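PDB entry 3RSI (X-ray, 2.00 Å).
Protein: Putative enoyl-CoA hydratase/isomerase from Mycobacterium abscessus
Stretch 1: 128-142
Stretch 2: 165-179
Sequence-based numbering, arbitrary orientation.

Stretch 1, residues 128-142: VSDEHATFGLPEVQR
Stretch 2, residues 165-179: EMILTGEPLTAFEAY

The two stretches, parts of one chain, are joined by a short antiparallel backbone pairing at Phe135 and Leu173, extended by three bridging waters, small apolar contacts and a glutamine that ties down the end of a helix; together they bury 775 Å².

Stretch 1 leaves a strand (128-130), makes a type I turn from Asp130 to Ala133, and is extended again through Gly136 before a 3-10 segment ending at Gln141. Stretch 2 runs the opposite way beside it: a helix ends at Thr169, Gly170 turns out of it with positive phi, Glu171 to Thr174 are extended, and a second helix starts at Ala175. In the register, Ala133 CA lies 5.4 Å from Ala175 CA, Phe135 CA 5.0 Å from Leu173 CA, Gly136 CA 4.0 Å from Pro172 CA and Pro138 CA 3.8 Å from Gly170 CA.

Phe135 N donates to Leu173 O (2.9 Å), and Leu173 N donates to Phe135 O (2.6 Å). Both side chains, chi1 m, lie on the same sheet face, with Phe135 CB 4.5 Å from Leu173 CB. The Phe135 ring (chi2 -96°) extends to the second helix, where CD2 meets Ala178 CB at 3.6 Å and Ala175 CA lies at the ring edge. Alanine's small side chain lets this helix come close: Ala175 CB also packs 3.4 Å from both Ser129 OG and Asp130 O. Thr174 caps the helix, its OG1 (chi1 p) accepting from Glu177 N at 3.0 Å.

Where the backbones draw nearest, glycine fits. Gly170 is the first residue to leave the helical conformation; its positive phi (80/7) by itself favours glycine, and a CB there would lie 2.8 Å from Gln141 CG. Its CA instead approaches Leu137 O at 3.2 Å. At Gly136, an ideal CB would sit a tight 3.2 Å from Pro172 CA.

Gln141 (chi1 m, chi2 t, chi3 -15°) sends its amide to stretch 2: NE2 donates to Thr169 O (3.0 Å) and to Glu171 OE2 (2.8 Å), so one group serves a backbone carbonyl and a carboxylate. Leu137 (m, t) packs CD1 on Ile167 CG1 at 3.9 Å, and Val140 (chi1 m) places CG2 3.2 Å from Ile167 O; all three residues are buried, so apolar side chains suit them.

Three waters bridge backbone atoms of the two stretches. Water 1 donates to Ala133 O (2.5 Å) and Glu131 O (3.0 Å) and accepts from Ala175 N (3.0 Å). Water 2 donates to Leu137 O and Ile167 O (both 2.8 Å) and accepts from Val140 N (2.9 Å). Water 3 accepts from Leu137 N (2.8 Å) and donates to Met166 O (2.7 Å) and Glu171 O (2.8 Å).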

# COMPACT_ATOMS: atom_id res chain seq x y z
N VAL B 128 -17.07 -0.68 -5.98
CA VAL B 128 -17.36 -0.69 -7.40
C VAL B 128 -17.62 0.75 -7.85
O VAL B 128 -18.49 1.44 -7.30
CB VAL B 128 -18.62 -1.52 -7.72
CG1 VAL B 128 -18.87 -1.53 -9.25
CG2 VAL B 128 -18.49 -2.94 -7.16
N SER B 129 -16.87 1.20 -8.86
CA SER B 129 -17.04 2.56 -9.37
C SER B 129 -17.71 2.60 -10.74
O SER B 129 -17.25 1.99 -11.71
CB SER B 129 -15.69 3.27 -9.47
OG SER B 129 -15.86 4.60 -9.93
N ASP B 130 -18.78 3.38 -10.81
CA ASP B 130 -19.30 3.83 -12.09
C ASP B 130 -18.16 4.49 -12.88
O ASP B 130 -17.36 5.23 -12.32
CB ASP B 130 -20.43 4.84 -11.87
CG ASP B 130 -21.19 5.15 -13.13
OD1 ASP B 130 -20.67 5.90 -13.97
OD2 ASP B 130 -22.34 4.67 -13.25
N GLU B 131 -18.11 4.18 -14.16
CA GLU B 131 -17.30 4.85 -15.17
C GLU B 131 -17.13 6.37 -14.96
O GLU B 131 -16.06 6.94 -15.19
CB GLU B 131 -18.04 4.68 -16.50
CG GLU B 131 -17.22 4.48 -17.66
CD GLU B 131 -18.05 4.44 -18.93
OE1 GLU B 131 -19.25 4.03 -18.92
OE2 GLU B 131 -17.48 4.84 -19.95
N HIS B 132 -18.22 7.03 -14.59
CA HIS B 132 -18.22 8.49 -14.50
C HIS B 132 -18.10 9.04 -13.07
O HIS B 132 -18.10 10.24 -12.89
CB HIS B 132 -19.47 9.07 -15.19
CG HIS B 132 -19.61 8.66 -16.62
ND1 HIS B 132 -18.59 8.82 -17.54
CD2 HIS B 132 -20.65 8.14 -17.30
CE1 HIS B 132 -19.00 8.38 -18.72
NE2 HIS B 132 -20.24 7.97 -18.60
N ALA B 133 -17.98 8.17 -12.08
CA ALA B 133 -17.71 8.60 -10.70
C ALA B 133 -16.38 9.36 -10.58
O ALA B 133 -15.45 9.17 -11.37
CB ALA B 133 -17.73 7.43 -9.77
N THR B 134 -16.32 10.24 -9.59
CA THR B 134 -15.09 10.95 -9.22
C THR B 134 -14.90 10.83 -7.70
O THR B 134 -15.88 10.61 -6.98
CB THR B 134 -15.13 12.45 -9.61
OG1 THR B 134 -16.29 13.09 -9.05
CG2 THR B 134 -15.17 12.59 -11.12
N PHE B 135 -13.66 10.95 -7.25
CA PHE B 135 -13.27 10.74 -5.86
C PHE B 135 -12.38 11.86 -5.36
O PHE B 135 -11.36 12.16 -5.96
CB PHE B 135 -12.53 9.41 -5.75
CG PHE B 135 -13.36 8.24 -6.19
CD1 PHE B 135 -14.05 7.49 -5.27
CD2 PHE B 135 -13.50 7.95 -7.54
CE1 PHE B 135 -14.88 6.42 -5.68
CE2 PHE B 135 -14.31 6.90 -7.97
CZ PHE B 135 -14.99 6.12 -7.02
N GLY B 136 -12.74 12.49 -4.27
CA GLY B 136 -12.00 13.67 -3.86
C GLY B 136 -12.27 14.09 -2.44
O GLY B 136 -13.26 13.72 -1.85
N LEU B 137 -11.33 14.84 -1.90
CA LEU B 137 -11.41 15.40 -0.57
C LEU B 137 -10.97 16.85 -0.69
O LEU B 137 -9.79 17.17 -0.50
CB LEU B 137 -10.48 14.62 0.36
CG LEU B 137 -10.81 13.14 0.60
CD1 LEU B 137 -9.59 12.44 1.25
CD2 LEU B 137 -12.08 12.99 1.47
N PRO B 138 -11.91 17.73 -1.05
CA PRO B 138 -11.59 19.12 -1.37
C PRO B 138 -11.41 20.04 -0.17
O PRO B 138 -11.19 21.24 -0.35
CB PRO B 138 -12.79 19.57 -2.20
CG PRO B 138 -13.93 18.76 -1.68
CD PRO B 138 -13.33 17.42 -1.32
N GLU B 139 -11.48 19.47 1.03
CA GLU B 139 -11.57 20.22 2.27
C GLU B 139 -10.60 21.37 2.39
O GLU B 139 -11.01 22.50 2.75
CB GLU B 139 -11.40 19.27 3.47
CG GLU B 139 -12.68 18.57 3.86
CD GLU B 139 -13.04 17.41 2.94
OE1 GLU B 139 -12.20 17.01 2.09
OE2 GLU B 139 -14.15 16.89 3.09
N VAL B 140 -9.33 21.12 2.09
CA VAL B 140 -8.29 22.16 2.19
C VAL B 140 -8.53 23.39 1.33
O VAL B 140 -8.10 24.49 1.70
CB VAL B 140 -6.84 21.63 1.95
CG1 VAL B 140 -6.46 20.61 3.07
CG2 VAL B 140 -6.65 21.04 0.53
N GLN B 141 -9.26 23.23 0.22
CA GLN B 141 -9.63 24.35 -0.64
C GLN B 141 -10.57 25.36 0.07
O GLN B 141 -10.64 26.52 -0.33
CB GLN B 141 -10.27 23.84 -1.95
CG GLN B 141 -9.42 22.76 -2.67
CD GLN B 141 -9.89 22.45 -4.08
OE1 GLN B 141 -11.00 22.79 -4.47
NE2 GLN B 141 -9.05 21.77 -4.83
N ARG B 142 -11.27 24.91 1.12
CA ARG B 142 -12.11 25.76 1.92
C ARG B 142 -11.55 25.95 3.33
O ARG B 142 -12.27 26.37 4.24
CB ARG B 142 -13.54 25.20 2.01
N GLU B 165 -1.38 13.73 -2.31
CA GLU B 165 -1.81 14.66 -3.34
C GLU B 165 -3.29 14.99 -3.20
O GLU B 165 -3.67 16.16 -3.25
CB GLU B 165 -1.53 14.10 -4.74
CG GLU B 165 -1.96 15.05 -5.83
CD GLU B 165 -1.51 14.64 -7.20
OE1 GLU B 165 -0.91 13.55 -7.35
OE2 GLU B 165 -1.80 15.42 -8.13
N MET B 166 -4.13 13.98 -3.03
CA MET B 166 -5.58 14.20 -2.88
C MET B 166 -5.91 15.16 -1.73
O MET B 166 -6.71 16.10 -1.88
CB MET B 166 -6.32 12.86 -2.65
CG MET B 166 -6.46 12.01 -3.88
SD MET B 166 -7.33 10.45 -3.55
CE MET B 166 -9.02 11.07 -3.39
N ILE B 167 -5.26 14.94 -0.59
CA ILE B 167 -5.57 15.70 0.62
C ILE B 167 -4.98 17.09 0.60
O ILE B 167 -5.66 18.05 0.97
CB ILE B 167 -5.10 14.93 1.88
CG1 ILE B 167 -5.95 13.64 2.01
CG2 ILE B 167 -5.25 15.79 3.14
CD1 ILE B 167 -5.52 12.71 3.13
N LEU B 168 -3.74 17.22 0.16
CA LEU B 168 -3.08 18.52 0.14
C LEU B 168 -3.52 19.42 -1.03
O LEU B 168 -3.53 20.63 -0.87
CB LEU B 168 -1.55 18.36 0.16
CG LEU B 168 -0.98 17.53 1.32
CD1 LEU B 168 0.54 17.51 1.20
CD2 LEU B 168 -1.44 18.03 2.72
N THR B 169 -3.88 18.86 -2.19
CA THR B 169 -4.39 19.69 -3.30
C THR B 169 -5.91 19.85 -3.24
O THR B 169 -6.46 20.88 -3.64
CB THR B 169 -4.00 19.13 -4.71
OG1 THR B 169 -4.73 17.93 -4.97
CG2 THR B 169 -2.50 18.88 -4.82
N GLY B 170 -6.59 18.82 -2.75
CA GLY B 170 -8.05 18.79 -2.70
C GLY B 170 -8.69 18.43 -4.02
O GLY B 170 -9.92 18.51 -4.16
N GLU B 171 -7.87 18.05 -5.00
CA GLU B 171 -8.37 17.78 -6.34
C GLU B 171 -8.84 16.32 -6.51
O GLU B 171 -8.20 15.39 -5.98
CB GLU B 171 -7.30 18.13 -7.38
CG GLU B 171 -7.08 19.64 -7.50
CD GLU B 171 -8.25 20.31 -8.19
OE1 GLU B 171 -8.43 20.07 -9.40
OE2 GLU B 171 -9.01 21.04 -7.52
N PRO B 172 -9.94 16.12 -7.27
CA PRO B 172 -10.53 14.80 -7.41
C PRO B 172 -9.83 13.85 -8.37
O PRO B 172 -9.05 14.28 -9.22
CB PRO B 172 -11.93 15.12 -7.95
CG PRO B 172 -11.74 16.33 -8.74
CD PRO B 172 -10.72 17.15 -7.98
N LEU B 173 -10.10 12.56 -8.21
CA LEU B 173 -9.61 11.56 -9.15
C LEU B 173 -10.77 11.13 -10.04
O LEU B 173 -11.93 11.16 -9.63
CB LEU B 173 -9.06 10.33 -8.42
CG LEU B 173 -7.87 10.46 -7.46
CD1 LEU B 173 -7.43 9.06 -6.98
CD2 LEU B 173 -6.75 11.22 -8.14
N THR B 174 -10.44 10.74 -11.27
CA THR B 174 -11.41 10.05 -12.12
C THR B 174 -11.57 8.62 -11.64
O THR B 174 -10.79 8.15 -10.81
CB THR B 174 -10.93 10.00 -13.59
OG1 THR B 174 -9.72 9.21 -13.65
CG2 THR B 174 -10.68 11.43 -14.13
N ALA B 175 -12.56 7.92 -12.19
CA ALA B 175 -12.81 6.53 -11.84
C ALA B 175 -11.63 5.67 -12.27
O ALA B 175 -11.24 4.75 -11.57
CB ALA B 175 -14.10 6.04 -12.48
N PHE B 176 -11.07 5.99 -13.44
CA PHE B 176 -9.92 5.27 -13.99
C PHE B 176 -8.69 5.43 -13.06
O PHE B 176 -7.99 4.47 -12.77
CB PHE B 176 -9.65 5.84 -15.39
CG PHE B 176 -8.57 5.16 -16.15
CD1 PHE B 176 -8.86 4.06 -16.97
CD2 PHE B 176 -7.25 5.66 -16.14
CE1 PHE B 176 -7.87 3.45 -17.73
CE2 PHE B 176 -6.26 5.06 -16.90
CZ PHE B 176 -6.56 3.94 -17.69
N GLU B 177 -8.47 6.66 -12.59
CA GLU B 177 -7.41 6.93 -11.63
C GLU B 177 -7.63 6.24 -10.29
O GLU B 177 -6.67 5.71 -9.70
CB GLU B 177 -7.28 8.43 -11.42
CG GLU B 177 -6.59 9.15 -12.54
CD GLU B 177 -6.45 10.62 -12.23
OE1 GLU B 177 -7.50 11.25 -11.95
OE2 GLU B 177 -5.31 11.12 -12.24
N ALA B 178 -8.86 6.29 -9.80
CA ALA B 178 -9.25 5.64 -8.55
C ALA B 178 -8.97 4.16 -8.67
O ALA B 178 -8.50 3.54 -7.72
CB ALA B 178 -10.71 5.85 -8.24
N TYR B 179 -9.27 3.59 -9.83
CA TYR B 179 -8.96 2.17 -10.05
C TYR B 179 -7.46 1.93 -10.20
O TYR B 179 -6.94 0.96 -9.65
CB TYR B 179 -9.72 1.62 -11.25
CG TYR B 179 -9.45 0.16 -11.55
CD1 TYR B 179 -10.03 -0.84 -10.78
CD2 TYR B 179 -8.64 -0.22 -12.62
CE1 TYR B 179 -9.82 -2.20 -11.07
CE2 TYR B 179 -8.40 -1.58 -12.91
CZ TYR B 179 -9.00 -2.56 -12.13
OH TYR B 179 -8.76 -3.90 -12.38
O HOH W 1 -14.69 9.18 -13.80
O HOH W 2 -8.40 18.40 1.60
O HOH W 3 -8.84 15.02 -3.24